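Local atomic coordinates of putative lipoprotein GNA1162 (PDB entry 4HRV), a protein that is of unknown function but is a meningococcal lipoprotein of the GNA1162-like (DUF799) family, probably tethered to a membrane. Residues P13-V19 with N84-I90; V108-R113 with W124-A128. The protein carries 3 engineered substitutions. All blocks are in the same frame, centred on the assembly; numbering follows the deposited sequence.

Contact 1 (P13-V19 with N84-I90)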
loop_
_atom_site.group_PDB
_atom_site.type_symbol
_atom_site.label_atom_id
_atom_site.label_comp_id
_atom_site.label_asym_id
_atom_site.label_seq_id
_atom_site.Cartn_x
_atom_site.Cartn_y
_atom_site.Cartn_z
ATOM N N PRO B 13 -18.979 10.830 -8.275
ATOM C CA PRO B 13 -19.521 9.489 -8.528
ATOM C C PRO B 13 -19.905 8.772 -7.230
ATOM O O PRO B 13 -19.077 8.670 -6.323
ATOM C CB PRO B 13 -18.349 8.771 -9.199
ATOM C CG PRO B 13 -17.133 9.436 -8.626
ATOM C CD PRO B 13 -17.515 10.882 -8.450
ATOM N N ALA B 14 -21.139 8.282 -7.138
ATOM C CA ALA B 14 -21.570 7.560 -5.943
ATOM C C ALA B 14 -21.461 6.046 -6.136
ATOM O O ALA B 14 -20.821 5.366 -5.329
ATOM C CB ALA B 14 -22.989 7.970 -5.523
ATOM N N SER B 15 -22.061 5.526 -7.205
ATOM C CA SER B 15 -22.043 4.080 -7.455
ATOM C C SER B 15 -20.919 3.627 -8.394
ATOM O O SER B 15 -20.747 4.152 -9.488
ATOM C CB SER B 15 -23.396 3.586 -7.974
ATOM O OG SER B 15 -23.637 4.000 -9.302
ATOM N N ILE B 16 -20.173 2.623 -7.960
ATOM C CA ILE B 16 -19.008 2.180 -8.701
ATOM C C ILE B 16 -19.088 0.704 -9.029
ATOM O O ILE B 16 -19.197 -0.135 -8.129
ATOM C CB ILE B 16 -17.734 2.410 -7.900
ATOM C CG1 ILE B 16 -17.499 3.906 -7.689
ATOM C CG2 ILE B 16 -16.538 1.770 -8.588
ATOM C CD1 ILE B 16 -16.230 4.190 -6.879
ATOM N N LEU B 17 -19.016 0.409 -10.324
ATOM C CA LEU B 17 -18.869 -0.952 -10.818
ATOM C C LEU B 17 -17.384 -1.314 -10.891
ATOM O O LEU B 17 -16.608 -0.689 -11.619
ATOM C CB LEU B 17 -19.502 -1.084 -12.214
ATOM C CG LEU B 17 -19.394 -2.454 -12.888
ATOM C CD1 LEU B 17 -20.158 -3.489 -12.088
ATOM C CD2 LEU B 17 -19.906 -2.418 -14.342
ATOM N N VAL B 18 -16.982 -2.310 -10.113
ATOM C CA VAL B 18 -15.649 -2.864 -10.258
ATOM C C VAL B 18 -15.722 -4.105 -11.122
ATOM O O VAL B 18 -16.370 -5.096 -10.768
ATOM C CB VAL B 18 -14.994 -3.188 -8.902
ATOM C CG1 VAL B 18 -13.515 -3.503 -9.112
ATOM C CG2 VAL B 18 -15.173 -1.999 -7.946
ATOM N N VAL B 19 -15.079 -4.041 -12.282
ATOM C CA VAL B 19 -15.079 -5.181 -13.181
ATOM C C VAL B 19 -13.918 -6.098 -12.807
ATOM O O VAL B 19 -12.961 -5.659 -12.174
ATOM C CB VAL B 19 -14.968 -4.771 -14.664
ATOM C CG1 VAL B 19 -16.212 -3.972 -15.107
ATOM C CG2 VAL B 19 -13.693 -4.013 -14.909
ATOM N N ASN B 84 -24.707 1.868 -13.071
ATOM C CA ASN B 84 -23.594 2.464 -12.336
ATOM C C ASN B 84 -23.154 3.852 -12.841
ATOM O O ASN B 84 -23.158 4.114 -14.036
ATOM C CB ASN B 84 -22.387 1.508 -12.368
ATOM C CG ASN B 84 -21.923 1.195 -13.781
ATOM O OD1 ASN B 84 -20.792 1.492 -14.145
ATOM N ND2 ASN B 84 -22.799 0.599 -14.585
ATOM N N ASP B 85 -22.740 4.726 -11.925
ATOM C CA ASP B 85 -22.185 6.023 -12.314
ATOM C C ASP B 85 -20.768 5.902 -12.885
ATOM O O ASP B 85 -20.393 6.632 -13.797
ATOM C CB ASP B 85 -22.141 6.979 -11.122
ATOM C CG ASP B 85 -23.512 7.249 -10.525
ATOM O OD1 ASP B 85 -24.476 7.458 -11.285
ATOM O OD2 ASP B 85 -23.610 7.264 -9.279
ATOM N N ALA B 86 -19.966 4.997 -12.335
ATOM C CA ALA B 86 -18.583 4.897 -12.778
ATOM C C ALA B 86 -18.109 3.461 -12.822
ATOM O O ALA B 86 -18.713 2.578 -12.215
ATOM C CB ALA B 86 -17.681 5.737 -11.879
ATOM N N VAL B 87 -17.025 3.227 -13.553
ATOM C CA VAL B 87 -16.456 1.895 -13.647
ATOM C C VAL B 87 -15.025 1.962 -13.199
ATOM O O VAL B 87 -14.275 2.860 -13.595
ATOM C CB VAL B 87 -16.480 1.350 -15.099
ATOM C CG1 VAL B 87 -16.029 -0.106 -15.136
ATOM C CG2 VAL B 87 -17.870 1.501 -15.691
ATOM N N LEU B 88 -14.646 1.004 -12.365
ATOM C CA LEU B 88 -13.278 0.915 -11.889
ATOM C C LEU B 88 -12.552 -0.218 -12.587
ATOM O O LEU B 88 -12.974 -1.374 -12.522
ATOM C CB LEU B 88 -13.264 0.728 -10.367
ATOM C CG LEU B 88 -11.881 0.576 -9.723
ATOM C CD1 LEU B 88 -11.097 1.884 -9.807
ATOM C CD2 LEU B 88 -12.042 0.131 -8.277
ATOM N N TYR B 89 -11.485 0.132 -13.299
ATOM C CA TYR B 89 -10.678 -0.853 -14.010
ATOM C C TYR B 89 -9.347 -1.065 -13.283
ATOM O O TYR B 89 -8.569 -0.123 -13.106
ATOM C CB TYR B 89 -10.374 -0.385 -15.430
ATOM C CG TYR B 89 -11.597 -0.215 -16.309
ATOM C CD1 TYR B 89 -12.111 1.046 -16.590
ATOM C CD2 TYR B 89 -12.240 -1.327 -16.869
ATOM C CE1 TYR B 89 -13.243 1.196 -17.414
ATOM C CE2 TYR B 89 -13.370 -1.177 -17.678
ATOM C CZ TYR B 89 -13.853 0.079 -17.953
ATOM O OH TYR B 89 -14.976 0.224 -18.742
ATOM N N ILE B 90 -9.076 -2.301 -12.896
ATOM C CA ILE B 90 -7.792 -2.623 -12.263
ATOM C C ILE B 90 -7.002 -3.572 -13.145
ATOM O O ILE B 90 -7.560 -4.514 -13.693
ATOM C CB ILE B 90 -8.013 -3.290 -10.915
ATOM C CG1 ILE B 90 -8.818 -2.357 -9.998
ATOM C CG2 ILE B 90 -6.673 -3.693 -10.284
ATOM C CD1 ILE B 90 -9.346 -3.043 -8.769
HETATM O O HOH W 1 -11.262 -3.713 -12.187
#

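Contact 2 (V108-R113 with W124-A128)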
loop_
_atom_site.group_PDB
_atom_site.type_symbol
_atom_site.label_atom_id
_atom_site.label_comp_id
_atom_site.label_asym_id
_atom_site.label_seq_id
_atom_site.Cartn_x
_atom_site.Cartn_y
_atom_site.Cartn_z
ATOM N N VAL B 108 4.234 -7.224 -6.077
ATOM C CA VAL B 108 2.954 -7.080 -6.761
ATOM C C VAL B 108 2.787 -5.617 -7.154
ATOM O O VAL B 108 3.007 -4.726 -6.340
ATOM C CB VAL B 108 1.761 -7.495 -5.877
ATOM C CG1 VAL B 108 0.443 -7.379 -6.677
ATOM C CG2 VAL B 108 1.933 -8.910 -5.409
ATOM N N SER B 109 2.415 -5.375 -8.407
ATOM C CA SER B 109 2.180 -4.024 -8.880
ATOM C C SER B 109 0.866 -4.035 -9.653
ATOM O O SER B 109 0.571 -4.988 -10.380
ATOM C CB SER B 109 3.305 -3.554 -9.797
ATOM O OG SER B 109 4.576 -3.728 -9.204
ATOM N N ALA B 110 0.083 -2.983 -9.472
ATOM C CA ALA B 110 -1.203 -2.854 -10.134
ATOM C C ALA B 110 -1.452 -1.387 -10.433
ATOM O O ALA B 110 -0.893 -0.499 -9.788
ATOM C CB ALA B 110 -2.315 -3.418 -9.268
ATOM N N LYS B 111 -2.285 -1.139 -11.429
ATOM C CA LYS B 111 -2.642 0.205 -11.794
ATOM C C LYS B 111 -4.153 0.213 -11.972
ATOM O O LYS B 111 -4.761 -0.826 -12.213
ATOM C CB LYS B 111 -1.918 0.615 -13.073
ATOM C CG LYS B 111 -2.235 -0.255 -14.281
ATOM C CD LYS B 111 -1.347 0.127 -15.458
ATOM C CE LYS B 111 -1.626 -0.735 -16.678
ATOM N NZ LYS B 111 -0.726 -0.387 -17.813
ATOM N N ALA B 112 -4.772 1.369 -11.791
ATOM C CA ALA B 112 -6.221 1.431 -11.874
ATOM C C ALA B 112 -6.670 2.779 -12.382
ATOM O O ALA B 112 -5.940 3.764 -12.281
ATOM C CB ALA B 112 -6.852 1.134 -10.528
ATOM N N ARG B 113 -7.864 2.809 -12.969
ATOM C CA ARG B 113 -8.468 4.059 -13.360
ATOM C C ARG B 113 -9.969 3.997 -13.130
ATOM O O ARG B 113 -10.593 2.955 -13.333
ATOM C CB ARG B 113 -8.154 4.369 -14.825
ATOM C CG ARG B 113 -8.810 3.436 -15.822
ATOM C CD ARG B 113 -8.315 3.712 -17.237
ATOM N NE ARG B 113 -9.211 3.129 -18.236
ATOM C CZ ARG B 113 -9.209 1.840 -18.561
ATOM N NH1 ARG B 113 -8.357 1.014 -17.966
ATOM N NH2 ARG B 113 -10.052 1.378 -19.469
ATOM N N TRP B 124 -10.265 9.404 -12.139
ATOM C CA TRP B 124 -9.156 9.169 -11.219
ATOM C C TRP B 124 -8.246 8.095 -11.788
ATOM O O TRP B 124 -8.706 7.221 -12.514
ATOM C CB TRP B 124 -9.695 8.698 -9.870
ATOM C CG TRP B 124 -8.629 8.230 -8.920
ATOM C CD1 TRP B 124 -7.911 9.006 -8.062
ATOM C CD2 TRP B 124 -8.165 6.887 -8.732
ATOM N NE1 TRP B 124 -7.027 8.234 -7.346
ATOM C CE2 TRP B 124 -7.163 6.928 -7.734
ATOM C CE3 TRP B 124 -8.509 5.653 -9.294
ATOM C CZ2 TRP B 124 -6.490 5.784 -7.295
ATOM C CZ3 TRP B 124 -7.835 4.511 -8.859
ATOM C CH2 TRP B 124 -6.839 4.589 -7.866
ATOM N N SER B 125 -6.957 8.163 -11.467
ATOM C CA SER B 125 -6.046 7.058 -11.773
ATOM C C SER B 125 -4.862 6.986 -10.805
ATOM O O SER B 125 -4.372 8.006 -10.324
ATOM C CB SER B 125 -5.559 7.098 -13.224
ATOM O OG SER B 125 -4.619 8.129 -13.429
ATOM N N GLY B 126 -4.417 5.766 -10.536
ATOM C CA GLY B 126 -3.306 5.538 -9.633
ATOM C C GLY B 126 -2.649 4.206 -9.909
ATOM O O GLY B 126 -3.150 3.401 -10.714
ATOM N N SER B 127 -1.517 3.972 -9.250
ATOM C CA SER B 127 -0.838 2.694 -9.340
ATOM C C SER B 127 -0.025 2.450 -8.081
ATOM O O SER B 127 0.293 3.383 -7.336
ATOM C CB SER B 127 0.043 2.613 -10.592
ATOM O OG SER B 127 0.945 3.697 -10.668
ATOM N N ALA B 128 0.282 1.185 -7.839
ATOM C CA ALA B 128 0.987 0.804 -6.630
ATOM C C ALA B 128 1.851 -0.394 -6.942
ATOM O O ALA B 128 1.432 -1.314 -7.652
ATOM C CB ALA B 128 -0.001 0.479 -5.522
#

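Contact 1 (P13-V19 with N84-I90)
Leu17 is held to strand 86-90 through both its backbone N and its backbone O. Leu17 N bonds to Ala86 O at 2.9 Å. Leu17 O takes Leu88 N at 2.7 Å, nearly straight. This is regular parallel pairing, Ile16 beside Ala86, Leu17 beside Val87 and Val18 beside Leu88. Leu17 CB lies against the amide of Asn84, 3.5 Å from Asn84 OD1. That oxygen bonds to Ser117, and Phe82 of helix 75-82 packs on Leu17. On the face shared by Ile16, Val18 and Leu88, Leu88 CB meets Ile16 CG2 at 3.9 Å, while Leu88 CD2 lies alongside Val18 CG2 at 3.8 Å; Met144 of the second subunit also packs on Leu88.

At the start of the ladder Asp85 turns its carboxylate back to Ser15. Asp85 OD2 accepts Ser15 N at 3.1 Å, almost straight (175°), from the anti side and 26° out of the carboxylate plane. Ser15 OG, lodged between its own backbone N and carbonyl carbon, receives Asp85 N at 2.9 Å. Asp85 OD1 forms a salt bridge with Arg118. At the other end a water donates to Val19 O and Leu88 O and accepts from Ile90 N, supplementing the weak Val19 N to Leu88 O bond. The chemistry implies a parallel backbone ladder flanked by apolar side chains, its first residues tied by reciprocal Ser15-Asp85 bonds and the carboxylate charge probably balanced by Arg118.

Contact 2 (V108-R113 with W124-A128)
Ala128 O is approached by two donors of the opposite strand: Ala110 N, at 2.8 Å and nearly in line with the carbonyl, and the CA of Ser109, at 3.1 Å in a CA-H...O contact. Ala128 N returns a bond to Ala110 O, also 2.8 Å, so the two alanines form a hydrogen-bonded antiparallel pair. Ala112 and Gly126 repeat it two residues on, Ala112 N giving to Gly126 O at 2.8 Å and Gly126 N giving to Ala112 O at 3.1 Å, the latter tilted 26° from the carbonyl plane.

Between and beyond them, Lys111 faces Ser127 and Arg113 faces Ser125 as non-hydrogen-bonded pairs. Lys111 touches through its root, CB to Ser127 CB at 3.7 Å; its CG sits between backbone N and carbonyl carbon (chi1 60°), and the extended chain beyond leads away from the neighbouring strand. The opposite face has small residues at Ala110, Ala112, Gly126 and Ala128, and the Trp124 ring packs against it. Trp124 doubles back over its own strand: one face of the indole lies over Gly126 N, 3.7 Å above the plane toward the rim, while CZ3 reaches Ala112 CB at 3.9 Å. The lack of a side chain on Gly126 lets the ring come in so closely.

Trp124 NE1 bonds to Glu132 of the second subunit. The hairpin of strands 104-116 and 122-133 joins strand 86-99 on one side, Arg113 resting on Tyr89. On the other side Gly126, Ser127 and Ala128 pair antiparallel with a strand of the second subunit, continuing the sheet across the dimer, and Val149 of that subunit packs on Ala110.

Overall arrangement
From the N terminus the chain lays down strand 15-23, leaves through a largely helical excursion that also adds strand 48-49 beside it, and returns as strand 86-99; contact 1 closes this 64-residue loop. Strand 86-99 then turns back as 104-116, and contact 2 shuts the short connection to 122-133. The two closures are in series, neither nested nor crossed, with centres about 15 Å apart. They meet where strands 86-99 and 104-116 run side by side, through a probable hydrogen bond between Tyr89 N and Arg113 O. Contact 1 thus pairs strand 15-23 with the central strand 86-99, and contact 2 extends the sheet to strand 122-133, where the second subunit joins.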